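Local coordinates for protein propionate kinase (Francisella tularensis subsp. tularensis, PDB 3KHY) that probably catalyses the reversible, magnesium-dependent transfer of phosphate from ATP to acetate or propionate, working as a homodimer of the acetokinase family, at residues 5-10 / 61-66; 79-84 / 378-383; 97-102 / 137-142; 191-196 / 210-215; 195-200 / 312-317. One frame throughout, in Å; residues are numbered along the deposited sequence.

Contact 1. Residues 5-10 / 61-66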
# COMPACT_ATOMS: atom_id res chain seq x y z
N LEU A 5 -1.45 -26.31 27.57
CA LEU A 5 -2.63 -25.45 27.63
C LEU A 5 -2.31 -24.22 26.80
O LEU A 5 -1.36 -23.52 27.09
CB LEU A 5 -2.94 -25.05 29.07
CG LEU A 5 -4.13 -24.10 29.22
CD1 LEU A 5 -5.38 -24.76 28.66
CD2 LEU A 5 -4.33 -23.70 30.67
N VAL A 6 -3.11 -23.96 25.77
CA VAL A 6 -2.86 -22.84 24.87
C VAL A 6 -3.88 -21.74 25.08
O VAL A 6 -5.09 -21.99 25.07
CB VAL A 6 -2.88 -23.30 23.40
CG1 VAL A 6 -2.68 -22.11 22.45
CG2 VAL A 6 -1.82 -24.35 23.16
N LEU A 7 -3.41 -20.52 25.31
CA LEU A 7 -4.32 -19.43 25.66
C LEU A 7 -4.19 -18.22 24.76
O LEU A 7 -3.09 -17.86 24.33
CB LEU A 7 -4.06 -18.95 27.10
CG LEU A 7 -4.18 -19.98 28.22
CD1 LEU A 7 -3.76 -19.32 29.53
CD2 LEU A 7 -5.61 -20.55 28.30
N ASN A 8 -5.31 -17.58 24.50
CA ASN A 8 -5.30 -16.22 23.99
C ASN A 8 -6.14 -15.39 24.95
O ASN A 8 -7.38 -15.46 24.93
CB ASN A 8 -5.85 -16.17 22.56
CG ASN A 8 -5.79 -14.76 21.96
OD1 ASN A 8 -5.19 -13.85 22.54
ND2 ASN A 8 -6.42 -14.59 20.80
N CYS A 9 -5.48 -14.65 25.83
CA CYS A 9 -6.18 -13.87 26.85
C CYS A 9 -6.44 -12.46 26.36
O CYS A 9 -5.52 -11.67 26.22
CB CYS A 9 -5.37 -13.81 28.15
SG CYS A 9 -5.06 -15.39 28.94
N GLY A 10 -7.71 -12.15 26.10
CA GLY A 10 -8.11 -10.82 25.68
C GLY A 10 -8.66 -10.01 26.84
O GLY A 10 -8.72 -10.50 27.98
N ASP A 61 -12.46 -15.54 38.29
CA ASP A 61 -13.49 -16.59 38.34
C ASP A 61 -13.42 -17.48 37.10
O ASP A 61 -13.57 -18.70 37.19
CB ASP A 61 -14.89 -15.96 38.45
CG ASP A 61 -15.11 -15.24 39.76
OD1 ASP A 61 -14.40 -15.55 40.74
OD2 ASP A 61 -15.99 -14.35 39.81
N VAL A 62 -13.21 -16.86 35.95
CA VAL A 62 -13.06 -17.62 34.71
C VAL A 62 -11.91 -18.61 34.84
O VAL A 62 -12.07 -19.79 34.53
CB VAL A 62 -12.80 -16.69 33.52
CG1 VAL A 62 -12.39 -17.49 32.30
CG2 VAL A 62 -14.04 -15.86 33.24
N PHE A 63 -10.76 -18.14 35.31
CA PHE A 63 -9.60 -19.01 35.44
C PHE A 63 -9.81 -20.16 36.43
O PHE A 63 -9.33 -21.27 36.20
CB PHE A 63 -8.35 -18.21 35.79
CG PHE A 63 -7.59 -17.74 34.58
CD1 PHE A 63 -6.85 -18.63 33.83
CD2 PHE A 63 -7.64 -16.41 34.19
CE1 PHE A 63 -6.16 -18.20 32.70
CE2 PHE A 63 -6.96 -15.98 33.07
CZ PHE A 63 -6.21 -16.88 32.33
N GLU A 64 -10.50 -19.88 37.53
CA GLU A 64 -10.77 -20.93 38.51
C GLU A 64 -11.72 -21.95 37.93
O GLU A 64 -11.62 -23.14 38.21
CB GLU A 64 -11.35 -20.34 39.80
CG GLU A 64 -10.35 -19.57 40.65
CD GLU A 64 -10.89 -19.27 42.03
OE1 GLU A 64 -11.88 -19.90 42.44
OE2 GLU A 64 -10.31 -18.39 42.72
N MSE A 65 -12.66 -21.48 37.11
CA MSE A 65 -13.58 -22.39 36.45
C MSE A 65 -12.83 -23.25 35.44
O MSE A 65 -13.08 -24.45 35.30
CB MSE A 65 -14.71 -21.63 35.76
CG MSE A 65 -15.60 -22.51 34.90
SE MSE A 65 -17.20 -21.58 34.27
CE MSE A 65 -18.35 -21.79 35.85
N LEU A 66 -11.88 -22.64 34.73
CA LEU A 66 -11.06 -23.37 33.79
C LEU A 66 -10.25 -24.41 34.54
O LEU A 66 -10.18 -25.57 34.15
CB LEU A 66 -10.14 -22.43 33.01
CG LEU A 66 -9.15 -23.13 32.08
CD1 LEU A 66 -9.88 -24.10 31.17
CD2 LEU A 66 -8.36 -22.11 31.26
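The phenyl ring of F63 is approached at its edge from strand 5-9. The sulfur of C9 lies in the plane of the ring, with SG 3.9 Å from CZ of F63, and a methyl of L7 comes to the neighbouring rim carbon, CD1 being 4.1 Å from CE1 of F63. From outside the two segments, the ring of F127 meets that of F63 with planes about 30° apart, and C128 and I131 of the same helix also touch it. Because the sulfur, 5.2 Å from the ring centroid, looks at the rim and not over a face, C9 SG and F63 form a sulfur-aromatic contact of the edge type.

L7 and F63 reach toward each other tip to tip. The chi1 of L7, -57°, sets its CG anti to the carbonyl carbon, and the two methyls beyond then serve different partners: CD1 takes the ring, while CD2 lies 4.3 Å from CD2 of L66, one helical turn farther on. That same L66 methyl also faces CD2 of L5, so the helix offers F63 and L66 to three alternate strand residues.

The contact is apolar and is made by side chains alone, since the axes of strand 5-9 and helix 61-66 run nearly antiparallel (165°) and come no closer than 13.0 Å. F16 of strand 14-20 fills in beside L7 and L66. N8, a predicted magnesium ligand, alternates with these inward residues. A helix packed nearly antiparallel over an inner strand of the sheet is characteristic of the α/β domains of the acetate and sugar kinase, Hsc70 and actin fold.

Contact 2. Residues 79-84 / 378-383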
# COMPACT_ATOMS: atom_id res chain seq x y z
N ILE A 79 -0.78 -31.69 32.15
CA ILE A 79 -0.31 -30.45 31.55
C ILE A 79 1.12 -30.15 31.96
O ILE A 79 1.44 -30.14 33.15
CB ILE A 79 -1.22 -29.26 31.91
CG1 ILE A 79 -2.60 -29.47 31.28
CG2 ILE A 79 -0.61 -27.95 31.42
CD1 ILE A 79 -3.63 -28.46 31.74
N VAL A 80 1.99 -29.90 30.98
CA VAL A 80 3.41 -29.67 31.25
C VAL A 80 3.82 -28.22 31.07
O VAL A 80 4.87 -27.80 31.56
CB VAL A 80 4.30 -30.58 30.39
CG1 VAL A 80 4.12 -30.26 28.92
CG2 VAL A 80 5.76 -30.44 30.78
N ALA A 81 3.02 -27.44 30.36
CA ALA A 81 3.32 -26.02 30.18
C ALA A 81 2.13 -25.24 29.64
O ALA A 81 1.13 -25.83 29.21
CB ALA A 81 4.53 -25.85 29.26
N ILE A 82 2.24 -23.92 29.68
CA ILE A 82 1.22 -23.02 29.15
C ILE A 82 1.80 -22.13 28.05
O ILE A 82 2.82 -21.47 28.25
CB ILE A 82 0.64 -22.12 30.25
CG1 ILE A 82 0.08 -22.98 31.40
CG2 ILE A 82 -0.44 -21.20 29.70
CD1 ILE A 82 -0.31 -22.17 32.61
N GLY A 83 1.16 -22.13 26.88
CA GLY A 83 1.58 -21.26 25.79
C GLY A 83 0.61 -20.13 25.57
O GLY A 83 -0.59 -20.36 25.46
N HIS A 84 1.13 -18.90 25.53
CA HIS A 84 0.31 -17.70 25.38
C HIS A 84 0.52 -17.08 24.03
O HIS A 84 1.66 -16.83 23.62
CB HIS A 84 0.69 -16.65 26.43
CG HIS A 84 0.47 -17.09 27.84
ND1 HIS A 84 -0.67 -16.77 28.55
CD2 HIS A 84 1.25 -17.81 28.69
CE1 HIS A 84 -0.59 -17.28 29.76
NE2 HIS A 84 0.56 -17.92 29.87
N GLN A 378 3.40 -26.50 19.84
CA GLN A 378 4.70 -27.01 19.38
C GLN A 378 5.85 -26.08 19.75
O GLN A 378 6.93 -26.54 20.14
CB GLN A 378 4.68 -27.24 17.87
CG GLN A 378 3.77 -28.38 17.43
CD GLN A 378 3.61 -28.44 15.92
OE1 GLN A 378 3.93 -27.47 15.22
NE2 GLN A 378 3.12 -29.56 15.42
N GLU A 379 5.63 -24.77 19.60
CA GLU A 379 6.63 -23.78 20.00
C GLU A 379 6.93 -23.87 21.49
O GLU A 379 8.07 -23.71 21.93
CB GLU A 379 6.13 -22.38 19.67
CG GLU A 379 6.13 -22.08 18.19
CD GLU A 379 7.53 -21.84 17.70
OE1 GLU A 379 8.16 -20.87 18.18
OE2 GLU A 379 8.01 -22.62 16.86
N THR A 380 5.88 -24.11 22.26
CA THR A 380 6.00 -24.19 23.71
C THR A 380 6.76 -25.45 24.13
O THR A 380 7.72 -25.38 24.89
CB THR A 380 4.61 -24.15 24.38
OG1 THR A 380 3.97 -22.90 24.07
CG2 THR A 380 4.72 -24.31 25.90
N GLN A 381 6.34 -26.59 23.61
CA GLN A 381 7.01 -27.86 23.84
C GLN A 381 8.51 -27.77 23.55
O GLN A 381 9.34 -28.31 24.28
CB GLN A 381 6.38 -28.95 22.97
CG GLN A 381 7.10 -30.29 22.99
CD GLN A 381 6.93 -31.02 24.30
OE1 GLN A 381 5.98 -30.76 25.05
NE2 GLN A 381 7.84 -31.94 24.60
N ASN A 382 8.85 -27.07 22.47
CA ASN A 382 10.24 -26.93 22.05
C ASN A 382 11.13 -26.28 23.10
O ASN A 382 12.33 -26.51 23.13
CB ASN A 382 10.32 -26.14 20.74
CG ASN A 382 11.73 -26.06 20.20
OD1 ASN A 382 12.25 -24.97 19.95
ND2 ASN A 382 12.36 -27.21 20.01
N LEU A 383 10.53 -25.47 23.98
CA LEU A 383 11.29 -24.72 24.97
C LEU A 383 11.30 -25.32 26.38
O LEU A 383 11.92 -24.74 27.28
CB LEU A 383 10.78 -23.29 25.06
CG LEU A 383 10.97 -22.38 23.85
CD1 LEU A 383 10.22 -21.08 24.05
CD2 LEU A 383 12.45 -22.13 23.63
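T380 sets its methyl against the side chain of A81, CG2 to CB 3.7 Å, and its hydroxyl against the backbone of G83, OG1 of T380 lying 3.4 Å from CA of G83. The two branches thus meet the strand at two successive points on the same face: CG2 also reaches toward the carbonyl oxygen of I82, which lies between those two residues. At chi1 -63° OG1 is anti to the carbonyl carbon of T380 and beside its backbone N. From there it is hydrogen-bonded to the carbonyl O of I376, one turn back in the helix.

G83 offers no side chain, and this is what lets the helix in. Its CA is 5.7 Å from the CA of T380, and a CB here would run straight into the threonine hydroxyl. The axes of strand 79-84 and helix 378-382 accordingly approach to 8.1 Å, crossing at 131°.

Earlier in the strand, V80 and A81 both point toward the helix although they are consecutive, because the backbone of V80 turns out of the extended form (psi -18°). CG1 of V80 then lies 4.3 Å from OE1 of Q381, an oxygen buried here with no partner in the model. I82 and H84 point the other way, onto C128 of helix 118-131.

I4 and V138, one on each flanking strand, also touch T380, which therefore sits over strand 79-86. The C-terminal helix, returning to cover the first sheet, completes a helix-sheet-helix sandwich of the kind found in actin-like ATPase domains.

Contact 3. Residues 97-102 / 137-142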
# COMPACT_ATOMS: atom_id res chain seq x y z
N VAL A 97 9.60 -17.46 23.40
CA VAL A 97 10.48 -17.36 24.56
C VAL A 97 9.79 -17.79 25.84
O VAL A 97 8.59 -17.57 26.03
CB VAL A 97 10.99 -15.92 24.79
CG1 VAL A 97 11.83 -15.45 23.62
CG2 VAL A 97 9.81 -14.98 25.04
N LEU A 98 10.55 -18.41 26.73
CA LEU A 98 10.06 -18.71 28.06
C LEU A 98 9.73 -17.41 28.77
O LEU A 98 10.43 -16.42 28.62
CB LEU A 98 11.10 -19.49 28.86
CG LEU A 98 11.29 -20.94 28.41
CD1 LEU A 98 12.70 -21.42 28.75
CD2 LEU A 98 10.22 -21.83 29.05
N ILE A 99 8.65 -17.42 29.54
CA ILE A 99 8.24 -16.26 30.31
C ILE A 99 9.08 -16.12 31.56
O ILE A 99 9.10 -17.03 32.39
CB ILE A 99 6.77 -16.37 30.77
CG1 ILE A 99 5.82 -16.19 29.58
CG2 ILE A 99 6.47 -15.35 31.86
CD1 ILE A 99 5.90 -14.82 28.97
N ASN A 100 9.76 -14.99 31.70
CA ASN A 100 10.43 -14.65 32.95
C ASN A 100 10.43 -13.14 33.10
O ASN A 100 9.93 -12.43 32.24
CB ASN A 100 11.86 -15.19 32.96
CG ASN A 100 12.60 -14.88 31.68
OD1 ASN A 100 12.87 -13.72 31.37
ND2 ASN A 100 12.93 -15.92 30.92
N ALA A 101 10.99 -12.64 34.20
CA ALA A 101 11.03 -11.21 34.44
C ALA A 101 11.59 -10.44 33.24
O ALA A 101 11.07 -9.39 32.87
CB ALA A 101 11.83 -10.90 35.69
N ASP A 102 12.65 -10.98 32.64
CA ASP A 102 13.26 -10.32 31.49
C ASP A 102 12.30 -10.23 30.30
O ASP A 102 12.00 -9.14 29.81
CB ASP A 102 14.57 -11.00 31.09
CG ASP A 102 15.64 -10.87 32.16
OD1 ASP A 102 16.54 -11.74 32.21
OD2 ASP A 102 15.59 -9.91 32.96
N GLN A 137 5.96 -21.27 31.34
CA GLN A 137 5.10 -20.55 30.42
C GLN A 137 5.91 -20.01 29.24
O GLN A 137 7.07 -19.62 29.40
CB GLN A 137 4.35 -19.43 31.13
CG GLN A 137 3.65 -19.88 32.40
CD GLN A 137 2.68 -18.84 32.93
OE1 GLN A 137 2.78 -18.42 34.08
NE2 GLN A 137 1.74 -18.43 32.10
N VAL A 138 5.29 -20.00 28.07
CA VAL A 138 5.95 -19.55 26.84
C VAL A 138 5.06 -18.54 26.11
O VAL A 138 3.84 -18.69 26.08
CB VAL A 138 6.25 -20.75 25.91
CG1 VAL A 138 6.57 -20.27 24.49
CG2 VAL A 138 7.39 -21.59 26.47
N ALA A 139 5.69 -17.50 25.56
CA ALA A 139 4.99 -16.51 24.74
C ALA A 139 5.31 -16.73 23.26
O ALA A 139 6.48 -16.89 22.89
CB ALA A 139 5.39 -15.11 25.16
N VAL A 140 4.27 -16.76 22.43
CA VAL A 140 4.42 -16.96 20.99
C VAL A 140 3.80 -15.76 20.28
O VAL A 140 2.59 -15.51 20.41
CB VAL A 140 3.70 -18.25 20.55
CG1 VAL A 140 3.87 -18.47 19.05
CG2 VAL A 140 4.20 -19.46 21.35
N PHE A 141 4.61 -15.03 19.53
CA PHE A 141 4.23 -13.71 19.00
C PHE A 141 3.76 -13.77 17.55
O PHE A 141 4.42 -14.38 16.71
CB PHE A 141 5.42 -12.75 19.11
CG PHE A 141 6.04 -12.72 20.48
CD1 PHE A 141 5.60 -11.81 21.43
CD2 PHE A 141 7.05 -13.61 20.82
CE1 PHE A 141 6.17 -11.79 22.71
CE2 PHE A 141 7.62 -13.60 22.09
CZ PHE A 141 7.17 -12.68 23.03
N ASP A 142 2.64 -13.11 17.26
CA ASP A 142 2.09 -13.05 15.89
C ASP A 142 3.03 -12.32 14.95
O ASP A 142 2.89 -12.40 13.73
CB ASP A 142 0.74 -12.32 15.87
CG ASP A 142 -0.36 -13.07 16.61
OD1 ASP A 142 -0.20 -14.27 16.90
OD2 ASP A 142 -1.39 -12.43 16.92
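V97 and F141 cross at about a right angle, CG2 of V97 coming in the plane of the phenyl ring to its edge, 3.9 Å from CE2 of F141. L98 and V138, a non-hydrogen-bonded antiparallel pair, instead meet at a slant on the other face of the sheet, with CD2 of L98 3.8 Å from CG2 of V138. I99 returns to the V97 side: its chi1 of -72° sets CG1 beside its own backbone N and close to CB of Q137, and CD1 carries on to CB of A139 at 3.9 Å.

Three backbone bonds hold this alternation. V97 and A139 exchange both of theirs, the bond from A139 N to V97 O being 2.9 Å. The third, from I99 N to Q137 O, is 2.7 Å and nearly straight at the hydrogen, although its donor stands 34° out of the carbonyl plane.

Strand 137-141 leads into D142, the predicted proton donor/acceptor, which is salt-bridged to R85. N100 ends the pairing as the N-cap of helix 101-109. That helix touches V97, I99 and F141, and helix 118-131 touches I99 and Q137. On the opposite face V140 meets I376 and E379 of helix 372-382. Strand 97-98 is outermost in the chain's first sheet, and strand 137-141 is flanked on its other side by strand 79-86.

Contact 4. Residues 191-196 / 210-215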
# COMPACT_ATOMS: atom_id res chain seq x y z
N GLN A 191 12.06 -31.53 -0.98
CA GLN A 191 12.98 -31.88 0.10
C GLN A 191 13.37 -30.68 0.97
O GLN A 191 13.61 -30.82 2.17
CB GLN A 191 14.23 -32.54 -0.49
CG GLN A 191 15.30 -32.92 0.51
CD GLN A 191 16.55 -33.47 -0.16
OE1 GLN A 191 16.57 -33.67 -1.37
NE2 GLN A 191 17.59 -33.70 0.62
N GLN A 192 13.44 -29.50 0.36
CA GLN A 192 13.88 -28.28 1.05
C GLN A 192 12.73 -27.59 1.78
O GLN A 192 11.58 -28.03 1.70
CB GLN A 192 14.51 -27.31 0.04
CG GLN A 192 15.78 -27.82 -0.64
CD GLN A 192 15.51 -28.93 -1.65
OE1 GLN A 192 16.06 -30.03 -1.54
NE2 GLN A 192 14.66 -28.65 -2.63
N LYS A 193 13.03 -26.49 2.48
CA LYS A 193 11.97 -25.66 3.07
C LYS A 193 11.16 -25.01 1.94
O LYS A 193 11.60 -24.97 0.79
CB LYS A 193 12.55 -24.58 3.99
CG LYS A 193 13.21 -25.13 5.26
CD LYS A 193 12.38 -26.24 5.87
CE LYS A 193 13.04 -26.84 7.11
NZ LYS A 193 12.44 -28.16 7.46
N ALA A 194 9.99 -24.50 2.27
CA ALA A 194 9.05 -24.05 1.25
C ALA A 194 9.42 -22.71 0.62
O ALA A 194 9.90 -21.79 1.29
CB ALA A 194 7.63 -24.01 1.82
N ASN A 195 9.19 -22.62 -0.69
CA ASN A 195 9.23 -21.34 -1.38
C ASN A 195 7.81 -21.07 -1.83
O ASN A 195 7.40 -21.48 -2.92
CB ASN A 195 10.18 -21.38 -2.57
CG ASN A 195 11.62 -21.59 -2.15
OD1 ASN A 195 12.19 -20.79 -1.40
ND2 ASN A 195 12.22 -22.68 -2.61
N VAL A 196 7.05 -20.41 -0.97
CA VAL A 196 5.62 -20.32 -1.18
C VAL A 196 5.09 -18.94 -0.87
O VAL A 196 5.71 -18.16 -0.13
CB VAL A 196 4.84 -21.36 -0.33
CG1 VAL A 196 5.11 -22.78 -0.84
CG2 VAL A 196 5.17 -21.23 1.16
N VAL A 210 7.23 -16.35 1.44
CA VAL A 210 8.13 -17.20 2.22
C VAL A 210 9.20 -17.80 1.31
O VAL A 210 8.90 -18.54 0.37
CB VAL A 210 7.35 -18.32 2.92
CG1 VAL A 210 8.31 -19.29 3.63
CG2 VAL A 210 6.35 -17.71 3.92
N VAL A 211 10.46 -17.46 1.58
CA VAL A 211 11.57 -17.94 0.76
C VAL A 211 12.46 -18.82 1.63
O VAL A 211 12.88 -18.43 2.72
CB VAL A 211 12.39 -16.77 0.18
CG1 VAL A 211 13.58 -17.28 -0.60
CG2 VAL A 211 11.49 -15.90 -0.72
N ASP A 212 12.72 -20.03 1.15
CA ASP A 212 13.45 -21.04 1.93
C ASP A 212 12.97 -21.09 3.39
O ASP A 212 13.78 -21.17 4.32
CB ASP A 212 14.96 -20.79 1.89
CG ASP A 212 15.77 -22.04 2.23
OD1 ASP A 212 15.27 -23.16 1.96
OD2 ASP A 212 16.90 -21.92 2.75
N GLY A 213 11.65 -21.05 3.58
CA GLY A 213 11.07 -21.19 4.90
C GLY A 213 10.98 -19.93 5.74
O GLY A 213 10.40 -19.96 6.82
N LYS A 214 11.55 -18.82 5.25
CA LYS A 214 11.56 -17.56 5.99
C LYS A 214 10.72 -16.45 5.34
O LYS A 214 10.75 -16.26 4.12
CB LYS A 214 12.99 -17.06 6.16
CG LYS A 214 13.88 -18.01 6.97
CD LYS A 214 15.31 -17.48 7.04
CE LYS A 214 16.17 -18.38 7.92
NZ LYS A 214 17.31 -17.63 8.53
N SER A 215 9.97 -15.71 6.16
CA SER A 215 9.20 -14.57 5.68
C SER A 215 10.15 -13.49 5.13
O SER A 215 11.13 -13.12 5.77
CB SER A 215 8.35 -13.98 6.83
OG SER A 215 7.70 -12.79 6.40
O HOH W 1 15.76 -25.75 2.72
O HOH W 2 14.24 -23.88 -0.57
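V196 and V210 exchange both backbone hydrogen bonds, as an antiparallel hydrogen-bonded pair does: V210 N gives 2.8 Å to V196 O, nearly straight along the carbonyl, and V196 N gives 3.0 Å to V210 O. One further backbone bond, from G213 N to A194 O at 3.0 Å, ties the incoming loop to the turn beyond the strand.

A side chain supplies the fourth direct bond. N195 takes the place of a backbone acceptor, its OD1 receiving D212 N at 2.7 Å, with the donor tilted 33° out of the amide plane. Its chi1 of -65° puts CG beside its own backbone N, and from there the amide reaches the turn.

Two waters add an indirect grip, and both donate to OD1 of D212. One also accepts from K193 N, at 2.8 Å. The other accepts from ND2 of N195 and donates to K193 O, so both ends of the asparagine amide are engaged with the turn.

Van der Waals contact is modest. V196 and V210 lie side by side and point the same way, CG2 of the first against CB of the second, while CB of K193 rests 3.6 Å from the carbonyl carbon of D212 and close to G213, which has no side chain to hinder it.

D212 and G213, both with positive phi, are the central residues of a type I' turn. V211 and K214 bond to each other in both directions around it, which makes strands 205-211 and 214-218 a classic two-residue β-hairpin, tethered here to the loop that enters strand 196-201.

Contact 5. Residues 195-200 / 312-317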
# COMPACT_ATOMS: atom_id res chain seq x y z
N ASN A 195 9.19 -22.62 -0.69
CA ASN A 195 9.23 -21.34 -1.38
C ASN A 195 7.81 -21.07 -1.83
O ASN A 195 7.40 -21.48 -2.92
CB ASN A 195 10.18 -21.38 -2.57
CG ASN A 195 11.62 -21.59 -2.15
OD1 ASN A 195 12.19 -20.79 -1.40
ND2 ASN A 195 12.22 -22.68 -2.61
N VAL A 196 7.05 -20.41 -0.97
CA VAL A 196 5.62 -20.32 -1.18
C VAL A 196 5.09 -18.94 -0.87
O VAL A 196 5.71 -18.16 -0.13
CB VAL A 196 4.84 -21.36 -0.33
CG1 VAL A 196 5.11 -22.78 -0.84
CG2 VAL A 196 5.17 -21.23 1.16
N ILE A 197 3.96 -18.63 -1.48
CA ILE A 197 3.19 -17.45 -1.11
C ILE A 197 1.98 -17.99 -0.37
O ILE A 197 1.27 -18.84 -0.88
CB ILE A 197 2.74 -16.68 -2.34
CG1 ILE A 197 3.97 -16.12 -3.06
CG2 ILE A 197 1.75 -15.56 -1.96
CD1 ILE A 197 3.69 -15.61 -4.48
N VAL A 198 1.77 -17.51 0.86
CA VAL A 198 0.68 -17.99 1.70
C VAL A 198 -0.36 -16.89 1.87
O VAL A 198 -0.05 -15.79 2.35
CB VAL A 198 1.18 -18.46 3.09
CG1 VAL A 198 0.00 -18.93 3.97
CG2 VAL A 198 2.23 -19.59 2.95
N ALA A 199 -1.58 -17.17 1.43
CA ALA A 199 -2.69 -16.25 1.61
C ALA A 199 -3.58 -16.77 2.73
O ALA A 199 -4.30 -17.74 2.57
CB ALA A 199 -3.49 -16.13 0.32
N HIS A 200 -3.48 -16.14 3.89
CA HIS A 200 -4.31 -16.48 5.04
C HIS A 200 -5.54 -15.59 4.95
O HIS A 200 -5.46 -14.39 5.24
CB HIS A 200 -3.56 -16.18 6.34
CG HIS A 200 -4.36 -16.46 7.57
ND1 HIS A 200 -4.04 -17.47 8.45
CD2 HIS A 200 -5.48 -15.88 8.06
CE1 HIS A 200 -4.92 -17.49 9.44
NE2 HIS A 200 -5.81 -16.53 9.22
N ASN A 312 12.75 -17.44 -7.90
CA ASN A 312 13.26 -18.03 -9.12
C ASN A 312 12.28 -19.11 -9.55
O ASN A 312 11.91 -19.22 -10.72
CB ASN A 312 14.64 -18.65 -8.89
CG ASN A 312 15.19 -19.30 -10.14
OD1 ASN A 312 15.42 -18.64 -11.15
ND2 ASN A 312 15.40 -20.61 -10.08
N LYS A 313 11.85 -19.90 -8.58
CA LYS A 313 10.86 -20.95 -8.81
C LYS A 313 9.86 -20.96 -7.66
O LYS A 313 10.20 -21.30 -6.53
CB LYS A 313 11.55 -22.32 -8.91
CG LYS A 313 10.59 -23.50 -9.08
CD LYS A 313 11.38 -24.80 -9.22
CE LYS A 313 10.48 -26.03 -9.14
NZ LYS A 313 11.28 -27.29 -8.96
N LEU A 314 8.62 -20.58 -7.95
CA LEU A 314 7.57 -20.63 -6.94
C LEU A 314 7.11 -22.06 -6.73
O LEU A 314 6.68 -22.70 -7.69
CB LEU A 314 6.37 -19.76 -7.36
CG LEU A 314 5.17 -19.82 -6.41
CD1 LEU A 314 5.52 -19.12 -5.10
CD2 LEU A 314 3.92 -19.19 -7.04
N ASP A 315 7.17 -22.57 -5.49
CA ASP A 315 6.71 -23.94 -5.23
C ASP A 315 5.19 -24.03 -5.27
O ASP A 315 4.63 -24.93 -5.90
CB ASP A 315 7.18 -24.45 -3.86
CG ASP A 315 8.68 -24.69 -3.81
OD1 ASP A 315 9.29 -24.95 -4.87
OD2 ASP A 315 9.24 -24.64 -2.69
N ALA A 316 4.53 -23.09 -4.59
CA ALA A 316 3.07 -23.04 -4.58
C ALA A 316 2.54 -21.71 -4.09
O ALA A 316 3.20 -21.00 -3.32
CB ALA A 316 2.52 -24.15 -3.70
N LEU A 317 1.33 -21.38 -4.53
CA LEU A 317 0.50 -20.39 -3.86
C LEU A 317 -0.38 -21.19 -2.91
O LEU A 317 -0.99 -22.18 -3.33
CB LEU A 317 -0.36 -19.65 -4.87
CG LEU A 317 -1.48 -18.77 -4.31
CD1 LEU A 317 -0.91 -17.67 -3.40
CD2 LEU A 317 -2.29 -18.16 -5.45
O HOH W 3 11.41 -23.60 -5.50
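I197 and L317 pair in parallel at the heart of the second sheet, where strands 196-201 and 316-320 run side by side as in the nucleotide-binding domains of the actin-like ATPases. At chi1 -65° CG1 of I197 lies beside its backbone N, which leaves CG2 anti to that N; this methyl meets CD1 of L317 at 3.7 Å, the two side chains crossing at a slant. CG1 of I197 in turn is 3.9 Å from CD1 of L314, the side chains at about a right angle. L314 sets out away from strand 196-201, yet its CD1 comes back over the carbonyl O of N195.

I197 N donates to A316 O at 3.1 Å. Before the strands pair, D315 and N195 bond in both directions. D315 N gives to N195 O, and N195 N gives to D315 OD2 at 2.8 Å, from 36° above the carboxylate plane. With chi1 -70° CG of D315 lies beside its own backbone N. A316 N, buried nearby, has no partner in the model.

OD1 of N195 being taken by D212 N, its ND2 donates to a water that also gives to K313 O at 2.8 Å and to D315 OD1 at 2.6 Å.

The five contacts fall into two groups, one for each sheet. Contacts 1, 2 and 3 belong to the first, where strands 3-9, 79-86, 137-141 and 97-98 are successive neighbours; backbone bonds join neighbouring contacts. Contacts 4 and 5, whose centres are about 8 Å apart, share N195 and V196 and lie on opposite sides of strand 196-201 in the second sheet. The centres of contacts 1 and 5 are about 36 Å apart, on opposite sides of the chain's centre. Contact 2 spans contacts 3 to 5, because the last helix returns to the first sheet. The sheets probably belong to the two domains of an actin-like kinase, with predicted magnesium and substrate residues beside contacts 1 to 3 and a predicted ATP-binding residue in contact 5.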